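Local structure of lombricine kinase (Urechis caupo, 3JPZ) at residues G106-T120 against R223-F237. The protein catalyses the reversible transfer of a phosphoryl group between ATP and the guanidino compound lombricine, as a member of the ATP:guanido phosphotransferase (phosphagen kinase) family. Residues are numbered along the deposited sequence; the frame is centred on the assembly and turned at random.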
loop_
_atom_site.group_PDB
_atom_site.type_symbol
_atom_site.label_atom_id
_atom_site.label_comp_id
_atom_site.label_asym_id
_atom_site.label_seq_id
_atom_site.Cartn_x
_atom_site.Cartn_y
_atom_site.Cartn_z
ATOM N N GLY A 106 -8.952 41.909 7.569
ATOM C CA GLY A 106 -8.978 40.500 7.929
ATOM C C GLY A 106 -9.979 40.098 9.000
ATOM O O GLY A 106 -9.755 39.124 9.711
ATOM N N GLN A 107 -11.067 40.851 9.143
ATOM C CA GLN A 107 -12.139 40.481 10.062
ATOM C C GLN A 107 -13.460 40.492 9.322
ATOM O O GLN A 107 -13.975 41.555 8.976
ATOM C CB GLN A 107 -12.221 41.438 11.248
ATOM C CG GLN A 107 -13.511 41.289 12.061
ATOM C CD GLN A 107 -13.629 39.940 12.773
ATOM O OE1 GLN A 107 -12.887 39.656 13.714
ATOM N NE2 GLN A 107 -14.583 39.120 12.343
ATOM N N PHE A 108 -14.005 39.308 9.083
ATOM C CA PHE A 108 -15.237 39.199 8.332
ATOM C C PHE A 108 -16.433 39.396 9.229
ATOM O O PHE A 108 -16.362 39.216 10.442
ATOM C CB PHE A 108 -15.351 37.836 7.672
ATOM C CG PHE A 108 -14.244 37.521 6.735
ATOM C CD1 PHE A 108 -13.416 36.438 6.972
ATOM C CD2 PHE A 108 -14.029 38.294 5.610
ATOM C CE1 PHE A 108 -12.405 36.137 6.099
ATOM C CE2 PHE A 108 -13.012 37.993 4.738
ATOM C CZ PHE A 108 -12.202 36.918 4.981
ATOM N N ASP A 109 -17.532 39.768 8.589
ATOM C CA ASP A 109 -18.832 39.817 9.199
ATOM C C ASP A 109 -19.187 38.392 9.579
ATOM O O ASP A 109 -19.283 37.506 8.725
ATOM C CB ASP A 109 -19.835 40.403 8.190
ATOM C CG ASP A 109 -21.213 40.600 8.777
ATOM O OD1 ASP A 109 -21.520 39.914 9.765
ATOM O OD2 ASP A 109 -21.998 41.419 8.232
ATOM N N GLU A 110 -19.366 38.159 10.871
ATOM C CA GLU A 110 -19.532 36.803 11.352
ATOM C C GLU A 110 -20.958 36.296 11.190
ATOM O O GLU A 110 -21.238 35.162 11.515
ATOM C CB GLU A 110 -19.046 36.688 12.795
ATOM C CG GLU A 110 -17.565 36.954 12.890
ATOM C CD GLU A 110 -17.027 36.951 14.298
ATOM O OE1 GLU A 110 -17.828 37.013 15.256
ATOM O OE2 GLU A 110 -15.788 36.901 14.439
ATOM N N LYS A 111 -21.846 37.124 10.656
ATOM C CA LYS A 111 -23.148 36.636 10.208
ATOM C C LYS A 111 -22.954 35.735 8.990
ATOM O O LYS A 111 -23.789 34.884 8.682
ATOM C CB LYS A 111 -24.072 37.799 9.856
ATOM C CG LYS A 111 -24.551 38.589 11.068
ATOM C CD LYS A 111 -25.571 39.656 10.689
ATOM C CE LYS A 111 -24.945 40.800 9.926
ATOM N NZ LYS A 111 -23.897 41.466 10.721
ATOM N N TYR A 112 -21.844 35.937 8.298
ATOM C CA TYR A 112 -21.557 35.187 7.088
ATOM C C TYR A 112 -20.404 34.206 7.300
ATOM O O TYR A 112 -20.559 33.009 7.056
ATOM C CB TYR A 112 -21.291 36.161 5.937
ATOM C CG TYR A 112 -22.500 37.029 5.645
ATOM C CD1 TYR A 112 -22.638 38.278 6.226
ATOM C CD2 TYR A 112 -23.524 36.575 4.819
ATOM C CE1 TYR A 112 -23.750 39.071 5.969
ATOM C CE2 TYR A 112 -24.648 37.358 4.568
ATOM C CZ TYR A 112 -24.747 38.600 5.141
ATOM O OH TYR A 112 -25.853 39.381 4.884
ATOM N N VAL A 113 -19.261 34.692 7.779
ATOM C CA VAL A 113 -18.134 33.802 8.030
ATOM C C VAL A 113 -18.222 33.151 9.404
ATOM O O VAL A 113 -18.170 33.833 10.430
ATOM C CB VAL A 113 -16.785 34.528 7.879
ATOM C CG1 VAL A 113 -15.642 33.593 8.221
ATOM C CG2 VAL A 113 -16.635 35.045 6.469
ATOM N N LYS A 114 -18.342 31.824 9.405
ATOM C CA LYS A 114 -18.566 31.041 10.613
ATOM C C LYS A 114 -17.268 30.611 11.282
ATOM O O LYS A 114 -17.226 30.398 12.486
ATOM C CB LYS A 114 -19.399 29.804 10.274
ATOM C CG LYS A 114 -20.697 30.129 9.539
ATOM C CD LYS A 114 -21.515 31.139 10.329
ATOM C CE LYS A 114 -22.784 31.560 9.589
ATOM N NZ LYS A 114 -23.530 32.601 10.354
ATOM N N SER A 115 -16.211 30.480 10.497
ATOM C CA SER A 115 -14.910 30.090 11.033
ATOM C C SER A 115 -13.829 30.320 9.993
ATOM O O SER A 115 -14.114 30.549 8.825
ATOM C CB SER A 115 -14.909 28.621 11.454
ATOM O OG SER A 115 -15.162 27.773 10.350
ATOM N N CYS A 116 -12.586 30.271 10.454
ATOM C CA CYS A 116 -11.431 30.434 9.600
ATOM C C CYS A 116 -10.344 29.508 10.102
ATOM O O CYS A 116 -10.182 29.320 11.311
ATOM C CB CYS A 116 -10.901 31.871 9.657
ATOM S SG CYS A 116 -12.154 33.161 9.711
ATOM N N ARG A 117 -9.608 28.914 9.173
ATOM C CA ARG A 117 -8.345 28.284 9.507
ATOM C C ARG A 117 -7.356 28.587 8.401
ATOM O O ARG A 117 -7.738 28.936 7.285
ATOM C CB ARG A 117 -8.478 26.772 9.741
ATOM C CG ARG A 117 -9.458 26.051 8.843
ATOM C CD ARG A 117 -9.212 24.541 8.869
ATOM N NE ARG A 117 -8.294 24.147 7.805
ATOM C CZ ARG A 117 -7.691 22.967 7.717
ATOM N NH1 ARG A 117 -7.890 22.039 8.639
ATOM N NH2 ARG A 117 -6.879 22.724 6.699
ATOM N N ILE A 118 -6.081 28.499 8.744
ATOM C CA ILE A 118 -5.005 28.609 7.782
ATOM C C ILE A 118 -4.057 27.468 8.088
ATOM O O ILE A 118 -3.654 27.292 9.233
ATOM C CB ILE A 118 -4.251 29.936 7.931
ATOM C CG1 ILE A 118 -5.209 31.112 7.788
ATOM C CG2 ILE A 118 -3.129 30.022 6.903
ATOM C CD1 ILE A 118 -4.564 32.444 8.106
ATOM N N ARG A 119 -3.694 26.696 7.073
ATOM C CA ARG A 119 -2.870 25.523 7.293
ATOM C C ARG A 119 -1.657 25.553 6.380
ATOM O O ARG A 119 -1.680 26.129 5.296
ATOM C CB ARG A 119 -3.677 24.238 7.087
ATOM C CG ARG A 119 -3.756 23.740 5.652
ATOM C CD ARG A 119 -2.999 22.432 5.460
ATOM N NE ARG A 119 -2.956 22.029 4.055
ATOM C CZ ARG A 119 -3.840 21.226 3.467
ATOM N NH1 ARG A 119 -3.709 20.929 2.180
ATOM N NH2 ARG A 119 -4.852 20.714 4.154
ATOM N N THR A 120 -0.576 24.961 6.850
ATOM C CA THR A 120 0.561 24.733 5.992
ATOM C C THR A 120 1.217 23.457 6.456
ATOM O O THR A 120 0.744 22.814 7.388
ATOM C CB THR A 120 1.569 25.893 6.042
ATOM O OG1 THR A 120 2.510 25.748 4.968
ATOM C CG2 THR A 120 2.306 25.910 7.379
ATOM N N ARG A 223 2.113 19.283 10.102
ATOM C CA ARG A 223 1.004 20.005 9.503
ATOM C C ARG A 223 0.495 20.971 10.547
ATOM O O ARG A 223 -0.005 20.557 11.587
ATOM C CB ARG A 223 -0.102 19.042 9.091
ATOM C CG ARG A 223 -1.483 19.687 8.965
ATOM C CD ARG A 223 -1.706 20.320 7.604
ATOM N NE ARG A 223 -2.451 19.435 6.711
ATOM C CZ ARG A 223 -1.900 18.540 5.897
ATOM N NH1 ARG A 223 -0.585 18.395 5.847
ATOM N NH2 ARG A 223 -2.673 17.786 5.128
ATOM N N VAL A 224 0.635 22.259 10.278
ATOM C CA VAL A 224 0.260 23.280 11.246
ATOM C C VAL A 224 -1.059 23.919 10.850
ATOM O O VAL A 224 -1.210 24.405 9.736
ATOM C CB VAL A 224 1.340 24.357 11.338
ATOM C CG1 VAL A 224 0.867 25.520 12.177
ATOM C CG2 VAL A 224 2.632 23.760 11.900
ATOM N N ILE A 225 -2.026 23.901 11.757
ATOM C CA ILE A 225 -3.297 24.549 11.485
ATOM C C ILE A 225 -3.632 25.541 12.578
ATOM O O ILE A 225 -3.681 25.186 13.745
ATOM C CB ILE A 225 -4.434 23.526 11.362
ATOM C CG1 ILE A 225 -4.097 22.497 10.270
ATOM C CG2 ILE A 225 -5.735 24.238 11.021
ATOM C CD1 ILE A 225 -4.415 21.091 10.651
ATOM N N SER A 226 -3.841 26.795 12.190
ATOM C CA SER A 226 -4.417 27.784 13.075
ATOM C C SER A 226 -5.882 27.997 12.712
ATOM O O SER A 226 -6.230 28.031 11.532
ATOM C CB SER A 226 -3.655 29.101 12.971
ATOM O OG SER A 226 -4.269 30.088 13.766
ATOM N N MET A 227 -6.735 28.142 13.727
ATOM C CA MET A 227 -8.176 28.209 13.514
ATOM C C MET A 227 -8.919 28.910 14.655
ATOM O O MET A 227 -8.465 28.919 15.810
ATOM C CB MET A 227 -8.725 26.793 13.366
ATOM C CG MET A 227 -8.553 25.951 14.621
ATOM S SD MET A 227 -9.083 24.244 14.419
ATOM C CE MET A 227 -7.807 23.626 13.322
ATOM N N GLN A 228 -10.067 29.493 14.306
ATOM C CA GLN A 228 -10.995 30.101 15.251
ATOM C C GLN A 228 -12.383 30.092 14.638
ATOM O O GLN A 228 -12.532 30.173 13.427
ATOM C CB GLN A 228 -10.653 31.569 15.524
ATOM C CG GLN A 228 -9.376 31.827 16.275
ATOM C CD GLN A 228 -9.193 33.296 16.619
ATOM O OE1 GLN A 228 -8.301 33.650 17.391
ATOM N NE2 GLN A 228 -10.045 34.162 16.051
ATOM N N LYS A 229 -13.405 30.028 15.477
ATOM C CA LYS A 229 -14.753 30.309 15.012
ATOM C C LYS A 229 -14.799 31.805 14.772
ATOM O O LYS A 229 -13.994 32.537 15.339
ATOM C CB LYS A 229 -15.784 29.929 16.069
ATOM C CG LYS A 229 -15.534 28.600 16.766
ATOM C CD LYS A 229 -15.990 28.661 18.217
ATOM C CE LYS A 229 -17.398 29.233 18.354
ATOM N NZ LYS A 229 -17.623 29.824 19.701
ATOM N N GLY A 230 -15.739 32.261 13.951
ATOM C CA GLY A 230 -15.845 33.669 13.622
ATOM C C GLY A 230 -15.072 34.034 12.370
ATOM O O GLY A 230 -14.707 33.158 11.593
ATOM N N GLY A 231 -14.810 35.327 12.183
ATOM C CA GLY A 231 -14.255 35.820 10.935
ATOM C C GLY A 231 -12.958 36.582 11.069
ATOM O O GLY A 231 -12.548 37.249 10.133
ATOM N N ASN A 232 -12.298 36.480 12.219
ATOM C CA ASN A 232 -11.030 37.169 12.411
ATOM C C ASN A 232 -9.867 36.373 11.828
ATOM O O ASN A 232 -9.042 35.799 12.558
ATOM C CB ASN A 232 -10.772 37.456 13.888
ATOM C CG ASN A 232 -9.817 38.615 14.090
ATOM O OD1 ASN A 232 -8.990 38.913 13.227
ATOM N ND2 ASN A 232 -9.932 39.281 15.230
ATOM N N VAL A 233 -9.796 36.345 10.506
ATOM C CA VAL A 233 -8.751 35.604 9.823
ATOM C C VAL A 233 -7.393 36.212 10.124
ATOM O O VAL A 233 -6.387 35.526 10.073
ATOM C CB VAL A 233 -8.945 35.614 8.309
ATOM C CG1 VAL A 233 -7.959 34.677 7.652
ATOM C CG2 VAL A 233 -10.338 35.205 7.955
ATOM N N LYS A 234 -7.373 37.509 10.422
ATOM C CA LYS A 234 -6.131 38.204 10.712
ATOM C C LYS A 234 -5.552 37.667 12.012
ATOM O O LYS A 234 -4.359 37.449 12.120
ATOM C CB LYS A 234 -6.360 39.717 10.804
ATOM C CG LYS A 234 -5.184 40.489 11.399
ATOM C CD LYS A 234 -5.384 42.001 11.276
ATOM C CE LYS A 234 -4.279 42.777 11.989
ATOM N NZ LYS A 234 -4.378 44.244 11.749
ATOM N N ALA A 235 -6.416 37.461 12.999
ATOM C CA ALA A 235 -6.007 36.876 14.261
ATOM C C ALA A 235 -5.507 35.456 14.022
ATOM O O ALA A 235 -4.539 35.023 14.636
ATOM C CB ALA A 235 -7.167 36.879 15.241
ATOM N N VAL A 236 -6.163 34.742 13.112
ATOM C CA VAL A 236 -5.803 33.363 12.802
ATOM C C VAL A 236 -4.432 33.285 12.154
ATOM O O VAL A 236 -3.650 32.370 12.427
ATOM C CB VAL A 236 -6.826 32.713 11.842
ATOM C CG1 VAL A 236 -6.308 31.361 11.366
ATOM C CG2 VAL A 236 -8.159 32.560 12.526
ATOM N N PHE A 237 -4.149 34.253 11.292
ATOM C CA PHE A 237 -2.872 34.326 10.608
ATOM C C PHE A 237 -1.795 34.750 11.606
ATOM O O PHE A 237 -0.657 34.294 11.532
ATOM C CB PHE A 237 -2.958 35.330 9.455
ATOM C CG PHE A 237 -1.730 35.372 8.580
ATOM C CD1 PHE A 237 -1.194 34.212 8.054
ATOM C CD2 PHE A 237 -1.135 36.583 8.264
ATOM C CE1 PHE A 237 -0.078 34.257 7.239
ATOM C CE2 PHE A 237 -0.019 36.637 7.452
ATOM C CZ PHE A 237 0.509 35.472 6.938
HETATM O O HOH W 1 -5.606 19.479 7.048
#
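Ile118 lays its CD1 methyl against the first turn of helix 233-252, 3.6 Å from Phe237 CB, while its CG1 meets Val236 CG1. With CG1 anti to the carbonyl carbon (chi1 -57°) and the chain extended beyond it, the side chain reaches under the helix from the central antiparallel sheet of the phosphagen kinase catalytic domain. Strands 113-120 and 223-229 are neighbours in that sheet, paired by reciprocal backbone bonds at Cys116-Gln228, Ile118-Ser226 and Thr120-Val224. Ser226 ties sheet to helix: its OG donates to Val236 O at 2.7 Å, in the carbonyl plane on a lone pair.

The opposite face carries Ser115, Arg117 and Arg119; Arg223, near the start of strand 222-229, brings its guanidinium to Arg119. All four contact ADP in the nucleotide-bound enzyme; none is bound here. Ile225 CG2 lies over one face of the Arg117 guanidinium. The Arg119 and Arg223 guanidiniums each lie over a face of the other, displaced toward the rim, planes 46° apart, consistent with a pocket that receives the nucleotide phosphates; a water accepts from Arg223 NE and, weakly, from Arg119 NH2. Asp220 pairs with Arg223 NH1.

Beyond the strands, Asn232 caps the helix, its OD1 accepting from Ala235 N, and Gly106 O takes Lys234 N at 3.0 Å. Glu110 pins the connecting turn: its OE2 accepts Gly231 N at 2.9 Å on the anti side, 30° out of the carboxylate plane.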